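Local coordinates for SAM-dependent O-methyltransferase (Leptospira interrogans, PDB 2HNK), which probably transfers a methyl group from S-adenosylmethionine to an oxygen atom of an acceptor substrate, at residues L55-G60 with A79-E84. Sequence-based numbering, arbitrary orientation.
Sequences LTKISG and ASALPE. With SO4 (sulfate ion), chain D.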
loop_
_atom_site.group_PDB
_atom_site.type_symbol
_atom_site.label_atom_id
_atom_site.label_comp_id
_atom_site.label_asym_id
_atom_site.label_seq_id
_atom_site.Cartn_x
_atom_site.Cartn_y
_atom_site.Cartn_z
ATOM N N LEU C 55 -2.854 -1.927 -4.945
ATOM C CA LEU C 55 -3.664 -0.939 -4.238
ATOM C C LEU C 55 -5.035 -0.740 -4.876
ATOM O O LEU C 55 -6.025 -0.577 -4.175
ATOM C CB LEU C 55 -2.931 0.398 -4.167
ATOM C CG LEU C 55 -2.295 0.919 -2.871
ATOM C CD1 LEU C 55 -1.963 -0.137 -1.820
ATOM C CD2 LEU C 55 -1.059 1.771 -3.215
ATOM N N THR C 56 -5.089 -0.748 -6.202
ATOM C CA THR C 56 -6.366 -0.619 -6.915
ATOM C C THR C 56 -7.294 -1.785 -6.565
ATOM O O THR C 56 -8.463 -1.582 -6.264
ATOM C CB THR C 56 -6.148 -0.522 -8.438
ATOM O OG1 THR C 56 -5.368 0.645 -8.715
ATOM C CG2 THR C 56 -7.477 -0.436 -9.195
ATOM N N LYS C 57 -6.740 -2.992 -6.578
ATOM C CA LYS C 57 -7.476 -4.206 -6.235
ATOM C C LYS C 57 -7.914 -4.257 -4.767
ATOM O O LYS C 57 -9.063 -4.566 -4.474
ATOM C CB LYS C 57 -6.643 -5.443 -6.591
ATOM C CG LYS C 57 -6.218 -5.484 -8.032
ATOM C CD LYS C 57 -5.659 -6.838 -8.414
ATOM C CE LYS C 57 -5.526 -6.946 -9.922
ATOM N NZ LYS C 57 -5.100 -8.310 -10.337
ATOM N N ILE C 58 -6.997 -3.941 -3.859
ATOM C CA ILE C 58 -7.267 -3.937 -2.422
ATOM C C ILE C 58 -8.389 -2.948 -2.100
ATOM O O ILE C 58 -9.309 -3.270 -1.350
ATOM C CB ILE C 58 -5.967 -3.597 -1.602
ATOM C CG1 ILE C 58 -4.949 -4.737 -1.692
ATOM C CG2 ILE C 58 -6.280 -3.279 -0.149
ATOM C CD1 ILE C 58 -3.539 -4.352 -1.193
ATOM N N SER C 59 -8.313 -1.755 -2.688
ATOM C CA SER C 59 -9.282 -0.694 -2.438
ATOM C C SER C 59 -10.687 -0.956 -2.999
ATOM O O SER C 59 -11.654 -0.318 -2.576
ATOM C CB SER C 59 -8.755 0.632 -2.989
ATOM O OG SER C 59 -8.755 0.633 -4.403
ATOM N N GLY C 60 -10.797 -1.875 -3.952
ATOM C CA GLY C 60 -12.073 -2.152 -4.628
ATOM C C GLY C 60 -12.521 -1.047 -5.576
ATOM O O GLY C 60 -13.663 -1.049 -6.030
ATOM N N ALA C 79 -5.574 0.474 -15.352
ATOM C CA ALA C 79 -6.575 -0.068 -16.274
ATOM C C ALA C 79 -6.650 -1.587 -16.234
ATOM O O ALA C 79 -7.750 -2.142 -16.243
ATOM C CB ALA C 79 -6.357 0.438 -17.713
ATOM N N SER C 80 -5.495 -2.254 -16.173
ATOM C CA SER C 80 -5.480 -3.712 -16.052
ATOM C C SER C 80 -5.842 -4.233 -14.662
ATOM O O SER C 80 -6.286 -5.370 -14.537
ATOM C CB SER C 80 -4.161 -4.326 -16.534
ATOM O OG SER C 80 -3.064 -3.497 -16.252
ATOM N N ALA C 81 -5.658 -3.409 -13.628
ATOM C CA ALA C 81 -6.020 -3.801 -12.258
ATOM C C ALA C 81 -7.515 -3.684 -11.990
ATOM O O ALA C 81 -8.054 -4.457 -11.203
ATOM C CB ALA C 81 -5.244 -2.992 -11.233
ATOM N N LEU C 82 -8.167 -2.699 -12.618
ATOM C CA LEU C 82 -9.610 -2.492 -12.478
ATOM C C LEU C 82 -10.410 -3.741 -12.836
ATOM O O LEU C 82 -9.973 -4.535 -13.671
ATOM C CB LEU C 82 -10.082 -1.313 -13.341
ATOM C CG LEU C 82 -9.780 0.109 -12.842
ATOM C CD1 LEU C 82 -9.870 1.098 -13.988
ATOM C CD2 LEU C 82 -10.693 0.524 -11.702
ATOM N N PRO C 83 -11.588 -3.925 -12.205
ATOM C CA PRO C 83 -12.452 -5.046 -12.614
ATOM C C PRO C 83 -13.032 -4.748 -13.998
ATOM O O PRO C 83 -12.905 -3.618 -14.471
ATOM C CB PRO C 83 -13.549 -5.049 -11.542
ATOM C CG PRO C 83 -13.596 -3.647 -11.043
ATOM C CD PRO C 83 -12.190 -3.132 -11.114
ATOM N N GLU C 84 -13.666 -5.725 -14.644
ATOM C CA GLU C 84 -14.114 -5.513 -16.027
ATOM C C GLU C 84 -15.134 -4.379 -16.170
ATOM O O GLU C 84 -15.303 -3.824 -17.257
ATOM C CB GLU C 84 -14.588 -6.815 -16.698
ATOM C CG GLU C 84 -15.868 -7.443 -16.147
ATOM C CD GLU C 84 -16.373 -8.602 -17.020
ATOM O OE1 GLU C 84 -15.769 -8.865 -18.096
ATOM O OE2 GLU C 84 -17.381 -9.248 -16.633
HETATM S S SO4 D . -8.735 -10.333 -9.527
HETATM O O1 SO4 D . -8.876 -10.562 -8.098
HETATM O O2 SO4 D . -7.392 -9.860 -9.841
HETATM O O3 SO4 D . -8.951 -11.566 -10.253
HETATM O O4 SO4 D . -9.718 -9.337 -9.923
#
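Thr56 and Lys57 meet Ala81 and Leu82 where the C-terminal ends of helices 46-59 and 73-81 pack together. The helices come just before and just after strand 63-67 in the Rossmann-like methyltransferase fold. The contact is small, burying 191 Å² in all.

The apolar part centres on the methyl group of Ala81. Its CB points at helix 46-59 and lies 3.8 Å from CB of Thr56. The CG2 methyl of Thr56 is anti to the backbone N and meets Leu82, 4.2 Å from its CD2. Leu82 is the first residue past its helix. Its CB heads away from helix 46-59, yet CD2 comes back near Thr56. Both Thr56 and Leu82 also touch Ile64 of strand 63-67, so the two helix ends meet over one sheet residue. OG1 of Thr56 bonds back to the carbonyl of Leu52, so this buried hydroxyl is satisfied within its own helix.

The Lys57 chain runs extended beyond CG, alongside the end of helix 73-81. Its CG and CE each pass 3.8 Å from O of Ala81, at packing distance.

The charged end lies at the subunit interface. NZ forms a salt bridge with Asp215 of the second subunit. Arg229 of that subunit also bonds the sulfate ion, probably from the crystallisation liquor, as do Leu232 and His234 of its C-terminal tag region. Lys57 NZ donates to sulfate O2 at 2.8 Å.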